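Local coordinates for protein glycosyl hydrolase (Rhizobium leguminosarum bv. trifolii, PDB 5NDX) that probably hydrolyses O-glycosidic bonds as a family 39 glycoside hydrolase, the bacterial orthologue of human alpha-L-iduronidase, at residues F326-S331 / F358-K363; P475-E480 / L544-R549. The protein carries 2 engineered substitutions. One frame throughout, in Å; residues are numbered along the deposited sequence.

Interaction 1 of 2, residues F326-S331 / F358-K363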
ATOM      1  N   PHE A 326      -1.319 -10.701  -1.360  1.00 29.73           N
ATOM      2  CA  PHE A 326      -0.689 -12.021  -1.207  1.00 31.51           C
ATOM      3  C   PHE A 326      -1.576 -13.080  -1.827  1.00 31.89           C
ATOM      4  O   PHE A 326      -2.783 -12.918  -1.835  1.00 31.65           O
ATOM      5  CB  PHE A 326      -0.486 -12.406   0.263  1.00 32.99           C
ATOM      6  CG  PHE A 326       0.381 -11.442   1.040  1.00 32.56           C
ATOM      7  CD1 PHE A 326      -0.184 -10.358   1.642  1.00 32.56           C
ATOM      8  CD2 PHE A 326       1.737 -11.652   1.158  1.00 33.62           C
ATOM      9  CE1 PHE A 326       0.583  -9.461   2.351  1.00 34.43           C
ATOM     10  CE2 PHE A 326       2.539 -10.734   1.839  1.00 33.85           C
ATOM     11  CZ  PHE A 326       1.952  -9.647   2.437  1.00 32.97           C
ATOM     12  N   ALA A 327      -0.949 -14.146  -2.318  1.00 32.42           N
ATOM     13  CA  ALA A 327      -1.630 -15.385  -2.636  1.00 33.10           C
ATOM     14  C   ALA A 327      -1.597 -16.305  -1.399  1.00 33.24           C
ATOM     15  O   ALA A 327      -0.542 -16.671  -0.892  1.00 33.83           O
ATOM     16  CB  ALA A 327      -0.960 -16.039  -3.825  1.00 32.68           C
ATOM     17  N   TYR A 328      -2.771 -16.606  -0.888  1.00 34.52           N
ATOM     18  CA  TYR A 328      -2.977 -17.420   0.298  1.00 36.59           C
ATOM     19  C   TYR A 328      -3.050 -18.887  -0.158  1.00 36.54           C
ATOM     20  O   TYR A 328      -3.797 -19.221  -1.059  1.00 36.20           O
ATOM     21  CB  TYR A 328      -4.300 -16.988   0.991  1.00 37.87           C
ATOM     22  CG  TYR A 328      -4.760 -17.933   2.060  1.00 39.90           C
ATOM     23  CD1 TYR A 328      -4.223 -17.883   3.356  1.00 39.88           C
ATOM     24  CD2 TYR A 328      -5.716 -18.905   1.776  1.00 42.22           C
ATOM     25  CE1 TYR A 328      -4.615 -18.790   4.338  1.00 42.36           C
ATOM     26  CE2 TYR A 328      -6.126 -19.816   2.756  1.00 42.51           C
ATOM     27  CZ  TYR A 328      -5.584 -19.769   4.027  1.00 43.29           C
ATOM     28  OH  TYR A 328      -5.976 -20.722   4.964  1.00 43.43           O
ATOM     29  N   PHE A 329      -2.221 -19.727   0.437  1.00 36.34           N
ATOM     30  CA  PHE A 329      -2.283 -21.169   0.300  1.00 36.82           C
ATOM     31  C   PHE A 329      -2.680 -21.735   1.651  1.00 38.46           C
ATOM     32  O   PHE A 329      -2.018 -21.474   2.666  1.00 38.84           O
ATOM     33  CB  PHE A 329      -0.908 -21.729  -0.009  1.00 37.62           C
ATOM     34  CG  PHE A 329      -0.428 -21.432  -1.378  1.00 35.80           C
ATOM     35  CD1 PHE A 329       0.198 -20.219  -1.670  1.00 34.77           C
ATOM     36  CD2 PHE A 329      -0.597 -22.360  -2.368  1.00 35.34           C
ATOM     37  CE1 PHE A 329       0.651 -19.952  -2.947  1.00 34.27           C
ATOM     38  CE2 PHE A 329      -0.150 -22.106  -3.640  1.00 36.43           C
ATOM     39  CZ  PHE A 329       0.499 -20.898  -3.921  1.00 36.25           C
ATOM     40  N   GLY A 330      -3.748 -22.509   1.664  1.00 40.64           N
ATOM     41  CA  GLY A 330      -4.280 -23.144   2.886  1.00 44.33           C
ATOM     42  C   GLY A 330      -5.769 -23.457   2.689  1.00 44.85           C
ATOM     43  O   GLY A 330      -6.297 -23.233   1.606  1.00 42.90           O
ATOM     44  N   SER A 331      -6.429 -23.908   3.751  1.00 45.43           N
ATOM     45  CA  SER A 331      -7.778 -24.481   3.663  1.00 49.87           C
ATOM     46  C   SER A 331      -8.875 -23.471   3.915  1.00 51.87           C
ATOM     47  O   SER A 331      -9.995 -23.731   3.534  1.00 52.72           O
ATOM     48  CB  SER A 331      -7.939 -25.636   4.650  1.00 49.42           C
ATOM     49  OG  SER A 331      -7.634 -25.178   5.966  1.00 54.82           O
ATOM     50  N   PHE A 358      -0.852 -22.237   6.925  1.00 40.34           N
ATOM     51  CA  PHE A 358      -0.945 -21.465   5.684  1.00 39.60           C
ATOM     52  C   PHE A 358       0.396 -20.945   5.298  1.00 37.70           C
ATOM     53  O   PHE A 358       1.284 -20.818   6.140  1.00 36.97           O
ATOM     54  CB  PHE A 358      -1.937 -20.270   5.788  1.00 39.52           C
ATOM     55  CG  PHE A 358      -1.454 -19.168   6.696  1.00 40.24           C
ATOM     56  CD1 PHE A 358      -1.583 -19.283   8.088  1.00 42.41           C
ATOM     57  CD2 PHE A 358      -0.821 -18.042   6.184  1.00 37.94           C
ATOM     58  CE1 PHE A 358      -1.080 -18.296   8.929  1.00 41.00           C
ATOM     59  CE2 PHE A 358      -0.329 -17.072   7.015  1.00 38.23           C
ATOM     60  CZ  PHE A 358      -0.464 -17.186   8.387  1.00 39.92           C
ATOM     61  N   ASP A 359       0.510 -20.632   4.015  1.00 35.74           N
ATOM     62  CA  ASP A 359       1.604 -19.887   3.462  1.00 36.50           C
ATOM     63  C   ASP A 359       1.016 -18.775   2.604  1.00 36.42           C
ATOM     64  O   ASP A 359       0.017 -18.982   1.874  1.00 35.64           O
ATOM     65  CB  ASP A 359       2.506 -20.797   2.648  1.00 37.98           C
ATOM     66  CG  ASP A 359       3.440 -21.631   3.521  1.00 40.34           C
ATOM     67  OD1 ASP A 359       4.447 -21.079   3.985  1.00 41.69           O
ATOM     68  OD2 ASP A 359       3.163 -22.833   3.744  1.00 41.14           O
ATOM     69  N   ILE A 360       1.674 -17.626   2.655  1.00 33.91           N
ATOM     70  CA  ILE A 360       1.347 -16.512   1.784  1.00 34.04           C
ATOM     71  C   ILE A 360       2.565 -16.094   0.978  1.00 34.34           C
ATOM     72  O   ILE A 360       3.688 -16.044   1.485  1.00 31.24           O
ATOM     73  CB  ILE A 360       0.781 -15.285   2.524  1.00 34.60           C
ATOM     74  CG1 ILE A 360       1.651 -14.851   3.695  1.00 35.16           C
ATOM     75  CG2 ILE A 360      -0.631 -15.608   2.948  1.00 35.35           C
ATOM     76  CD1 ILE A 360       1.108 -13.642   4.426  1.00 37.35           C
ATOM     77  N   ILE A 361       2.302 -15.818  -0.306  1.00 32.94           N
ATOM     78  CA  ILE A 361       3.284 -15.383  -1.226  1.00 32.16           C
ATOM     79  C   ILE A 361       2.929 -13.969  -1.734  1.00 31.57           C
ATOM     80  O   ILE A 361       1.802 -13.715  -2.136  1.00 31.99           O
ATOM     81  CB  ILE A 361       3.372 -16.373  -2.386  1.00 31.75           C
ATOM     82  CG1 ILE A 361       3.793 -17.766  -1.924  1.00 33.42           C
ATOM     83  CG2 ILE A 361       4.337 -15.890  -3.436  1.00 31.41           C
ATOM     84  CD1 ILE A 361       5.191 -17.876  -1.318  1.00 35.17           C
ATOM     85  N   LYS A 362       3.882 -13.063  -1.695  1.00 31.34           N
ATOM     86  CA  LYS A 362       3.729 -11.685  -2.231  1.00 32.02           C
ATOM     87  C   LYS A 362       3.435 -11.591  -3.683  1.00 29.70           C
ATOM     88  O   LYS A 362       4.066 -12.227  -4.502  1.00 29.20           O
ATOM     89  CB  LYS A 362       5.005 -10.861  -2.010  1.00 34.61           C
ATOM     90  CG  LYS A 362       5.147 -10.438  -0.611  1.00 38.84           C
ATOM     91  CD  LYS A 362       6.509  -9.900  -0.095  1.00 40.41           C
ATOM     92  CE  LYS A 362       7.350  -9.109  -1.008  1.00 39.17           C
ATOM     93  NZ  LYS A 362       8.501  -8.448  -0.235  1.00 38.89           N
ATOM     94  N   LYS A 363       2.515 -10.708  -3.995  1.00 30.44           N
ATOM     95  CA  LYS A 363       2.068 -10.469  -5.357  1.00 31.00           C
ATOM     96  C   LYS A 363       2.439  -9.042  -5.798  1.00 31.45           C
ATOM     97  O   LYS A 363       2.862  -8.225  -4.958  1.00 29.43           O
ATOM     98  CB  LYS A 363       0.547 -10.662  -5.410  1.00 31.21           C
ATOM     99  CG  LYS A 363       0.120 -12.117  -5.352  1.00 30.73           C
ATOM    100  CD  LYS A 363      -1.387 -12.262  -5.141  1.00 30.56           C
ATOM    101  CE  LYS A 363      -2.204 -11.746  -6.321  1.00 29.70           C
ATOM    102  NZ  LYS A 363      -3.618 -11.752  -5.924  1.00 29.43           N
TER
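Four backbone hydrogen bonds join the antiparallel strands 326-330 and 358-362, two in each hydrogen-bonded pair. In the A327/I361 pair, A327 N gives its hydrogen to I361 O at 2.8 Å. The return bond, I361 N to A327 O at 3.0 Å, arrives in the carbonyl plane on a lone pair. F329 N reaches D359 O at 2.8 Å almost along the C=O axis (173° at the oxygen), and D359 N answers to F329 O. Three of these carbonyls also take CA-H...O contacts: I361 O from F326, A327 O from I360 and F329 O from F358.

On the face carrying F326, Y328, F358, I360 and K362, side chains meet within a pair (F326/K362) and diagonally (F326/I360, Y328/F358). I360 holds CG1 in the crowded position (chi1 51°) and the chain runs on extended, which brings CD1 over one face of the F326 ring, toward its rim, 4.1 Å from the centroid and 18° off the ring normal: a CH-pi contact. Alongside, K362 runs parallel to F326, its CG 3.6 Å from F326 CE2. The side chains of Y328 and F358 cross roughly at right angles, and Y328 CE1 packs on F358 CB at 3.4 Å.

The ribbon joins the last parallel TIM-barrel strand, 307-310, to helix 364-372. Its F326/I360 face lies against helix 36-45, while I361 and D359 on the other side meet helix 480-489. There F329 touches I361 obliquely, CE1 to CG1 at 4.0 Å, and has D359 O in plane at its ring edge.

The charged ends are paired elsewhere: K362 NZ with E370 and E491, the D359 carboxylate with R487 and R549. K363 lays CD against the F326-A327 peptide, and its NZ bonds to T324 OG1 and the carbonyls of G319 and Q322.

Interaction 2 of 2, residues P475-E480 / L544-R549. With SO4 (sulfate ion), chain D.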
ATOM      1  N   PRO A 475       0.851 -26.098  -8.580  1.00 39.74           N
ATOM      2  CA  PRO A 475       0.433 -26.952  -7.472  1.00 41.26           C
ATOM      3  C   PRO A 475      -0.353 -26.183  -6.419  1.00 42.20           C
ATOM      4  O   PRO A 475       0.096 -25.113  -5.975  1.00 43.11           O
ATOM      5  CB  PRO A 475       1.752 -27.463  -6.883  1.00 40.78           C
ATOM      6  CG  PRO A 475       2.780 -26.528  -7.377  1.00 40.21           C
ATOM      7  CD  PRO A 475       2.308 -26.069  -8.719  1.00 39.76           C
ATOM      8  N   PRO A 476      -1.543 -26.686  -6.061  1.00 42.66           N
ATOM      9  CA  PRO A 476      -2.252 -26.012  -4.991  1.00 42.44           C
ATOM     10  C   PRO A 476      -1.643 -26.220  -3.631  1.00 41.82           C
ATOM     11  O   PRO A 476      -1.831 -25.384  -2.798  1.00 42.00           O
ATOM     12  CB  PRO A 476      -3.695 -26.547  -5.087  1.00 44.84           C
ATOM     13  CG  PRO A 476      -3.680 -27.644  -6.075  1.00 44.72           C
ATOM     14  CD  PRO A 476      -2.447 -27.509  -6.919  1.00 44.46           C
ATOM     15  N   ALA A 477      -0.850 -27.278  -3.424  1.00 42.11           N
ATOM     16  CA  ALA A 477      -0.072 -27.437  -2.208  1.00 43.81           C
ATOM     17  C   ALA A 477       1.405 -27.631  -2.541  1.00 41.84           C
ATOM     18  O   ALA A 477       1.912 -28.751  -2.537  1.00 41.00           O
ATOM     19  CB  ALA A 477      -0.623 -28.627  -1.404  1.00 46.54           C
ATOM     20  N   PRO A 478       2.131 -26.523  -2.785  1.00 39.90           N
ATOM     21  CA  PRO A 478       3.518 -26.686  -3.199  1.00 38.57           C
ATOM     22  C   PRO A 478       4.330 -27.400  -2.131  1.00 39.47           C
ATOM     23  O   PRO A 478       3.979 -27.309  -0.933  1.00 38.63           O
ATOM     24  CB  PRO A 478       3.997 -25.243  -3.330  1.00 39.23           C
ATOM     25  CG  PRO A 478       2.750 -24.476  -3.696  1.00 38.11           C
ATOM     26  CD  PRO A 478       1.685 -25.127  -2.893  1.00 38.61           C
ATOM     27  N   THR A 479       5.425 -28.037  -2.551  1.00 39.65           N
ATOM     28  CA  THR A 479       6.361 -28.631  -1.603  1.00 41.92           C
ATOM     29  C   THR A 479       7.145 -27.517  -0.926  1.00 43.16           C
ATOM     30  O   THR A 479       7.121 -26.352  -1.364  1.00 40.22           O
ATOM     31  CB  THR A 479       7.362 -29.566  -2.281  1.00 43.04           C
ATOM     32  OG1 THR A 479       8.155 -28.814  -3.221  1.00 42.22           O
ATOM     33  CG2 THR A 479       6.635 -30.764  -3.044  1.00 43.24           C
ATOM     34  N   GLU A 480       7.858 -27.864   0.140  1.00 43.08           N
ATOM     35  CA  GLU A 480       8.733 -26.906   0.779  1.00 43.60           C
ATOM     36  C   GLU A 480       9.707 -26.304  -0.229  1.00 39.79           C
ATOM     37  O   GLU A 480       9.852 -25.084  -0.273  1.00 41.31           O
ATOM     38  CB  GLU A 480       9.492 -27.522   1.961  1.00 45.49           C
ATOM     39  CG  GLU A 480      10.431 -26.522   2.609  1.00 49.58           C
ATOM     40  CD  GLU A 480      11.148 -27.036   3.885  1.00 55.31           C
ATOM     41  OE1 GLU A 480      10.921 -28.191   4.296  1.00 57.91           O
ATOM     42  OE2 GLU A 480      11.931 -26.251   4.474  1.00 57.26           O
ATOM     43  N   LEU A 544       2.745 -21.869  11.462  1.00 41.26           N
ATOM     44  CA  LEU A 544       2.793 -23.151  10.791  1.00 42.30           C
ATOM     45  C   LEU A 544       2.373 -22.975   9.328  1.00 41.89           C
ATOM     46  O   LEU A 544       1.280 -22.443   9.038  1.00 41.31           O
ATOM     47  CB  LEU A 544       1.883 -24.172  11.487  1.00 46.17           C
ATOM     48  CG  LEU A 544       2.286 -24.500  12.936  1.00 48.53           C
ATOM     49  CD1 LEU A 544       1.248 -25.421  13.592  1.00 51.51           C
ATOM     50  CD2 LEU A 544       3.656 -25.155  12.956  1.00 49.54           C
ATOM     51  N   GLY A 545       3.240 -23.440   8.435  1.00 40.95           N
ATOM     52  CA  GLY A 545       2.972 -23.491   7.005  1.00 41.57           C
ATOM     53  C   GLY A 545       2.184 -24.725   6.609  1.00 42.84           C
ATOM     54  O   GLY A 545       1.895 -25.580   7.445  1.00 42.55           O
ATOM     55  N   LEU A 546       1.828 -24.804   5.340  1.00 43.97           N
ATOM     56  CA  LEU A 546       1.104 -25.974   4.786  1.00 48.42           C
ATOM     57  C   LEU A 546       1.753 -27.265   5.208  1.00 49.95           C
ATOM     58  O   LEU A 546       2.965 -27.372   5.156  1.00 49.13           O
ATOM     59  CB  LEU A 546       1.133 -25.966   3.266  1.00 48.11           C
ATOM     60  CG  LEU A 546       0.096 -25.151   2.514  1.00 49.48           C
ATOM     61  CD1 LEU A 546      -0.040 -25.742   1.103  1.00 46.72           C
ATOM     62  CD2 LEU A 546      -1.268 -25.149   3.170  1.00 49.52           C
ATOM     63  N   GLY A 547       0.936 -28.236   5.610  1.00 55.40           N
ATOM     64  CA  GLY A 547       1.433 -29.522   6.140  1.00 55.84           C
ATOM     65  C   GLY A 547       1.991 -29.453   7.549  1.00 57.88           C
ATOM     66  O   GLY A 547       2.669 -30.377   7.980  1.00 62.29           O
ATOM     67  N   GLY A 548       1.696 -28.382   8.288  1.00 57.71           N
ATOM     68  CA  GLY A 548       2.239 -28.194   9.638  1.00 55.64           C
ATOM     69  C   GLY A 548       3.752 -27.971   9.723  1.00 55.66           C
ATOM     70  O   GLY A 548       4.354 -28.246  10.760  1.00 58.08           O
ATOM     71  N   ARG A 549       4.374 -27.452   8.669  1.00 52.58           N
ATOM     72  CA  ARG A 549       5.802 -27.081   8.706  1.00 52.28           C
ATOM     73  C   ARG A 549       6.080 -25.889   9.645  1.00 49.10           C
ATOM     74  O   ARG A 549       5.332 -24.916   9.659  1.00 46.73           O
ATOM     75  CB  ARG A 549       6.225 -26.715   7.285  1.00 57.54           C
ATOM     76  CG  ARG A 549       7.654 -26.208   7.117  1.00 60.28           C
ATOM     77  CD  ARG A 549       7.938 -25.750   5.676  1.00 65.12           C
ATOM     78  NE  ARG A 549       6.744 -25.190   5.005  1.00 68.11           N
ATOM     79  CZ  ARG A 549       5.978 -25.805   4.089  1.00 62.46           C
ATOM     80  NH1 ARG A 549       6.275 -27.033   3.622  1.00 62.53           N
ATOM     81  NH2 ARG A 549       4.899 -25.161   3.633  1.00 57.22           N
TER
HETATM   82  S   SO4 D 703       7.694 -31.399   1.330  1.00 88.36           S
HETATM   83  O1  SO4 D 703       7.481 -32.416   0.263  1.00 92.39           O
HETATM   84  O2  SO4 D 703       8.913 -30.632   1.016  1.00 89.86           O
HETATM   85  O3  SO4 D 703       6.531 -30.474   1.438  1.00 80.49           O
HETATM   86  O4  SO4 D 703       7.892 -32.079   2.638  1.00103.04           O
HETATM   87  O   HOH W   1       4.267 -27.334   1.739  1.00 48.23           O
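The R549 guanidinium has L546 O over one face, 3.1 Å above the plane and offset toward the rim. At its edge, near the plane, lie a water and O3 of a sulfate. The water accepts from R549 NH1 at 2.8 Å and donates to P478 O at 2.7 Å, bridging the segments. NH2 is held by a salt bridge to D359. With chi1 and chi2 extended, R549 CD reaches E480 CD at 3.9 Å; a bend at chi3 (32°) then turns the guanidinium. The E480 carboxylate stands 47° to the guanidinium, and E480 OE1 stays 4.8 Å from R549 NH1; any attraction acts at range, while OE2 bonds to S595 OG.

Residues 544-549 form the beta-hairpin turn between strands 536-545 and 549-557, with G547 and G548 at positive phi, in a domain consistent with the fibronectin type III-like module of human iduronidase. This turn meets the start of helix 480-489, where T479 is the N-cap. E480 N bonds to sulfate O2 at 3.1 Å and, less closely, to O3; the anion probably comes from the crystallisation liquor. L546 CD1 touches A477 CB at 3.9 Å, tip to tip.

How the interactions relate
Interaction 1 precedes interaction 2 along the chain, and their centres are 10 Å apart. D359 joins them: its OD2 lies 2.9 Å from L546 N, a probable hydrogen bond, and 2.9 Å from R549 NH2 in a salt bridge. The ribbon residue thus grips both the backbone of the hairpin turn and the arginine that faces helix 480-489. A backbone hydrogen bond between F358 and L544 extends the link, and F329 CD2 packs 3.3 Å from P476 O. Neither contact lines the ligand pocket. The side chain of K363, in interaction 1, is about 13 Å from a bound 8U8. The D359 bonds tie the ribbon after the barrel strand 307-310 to the hairpin turn at 544-549.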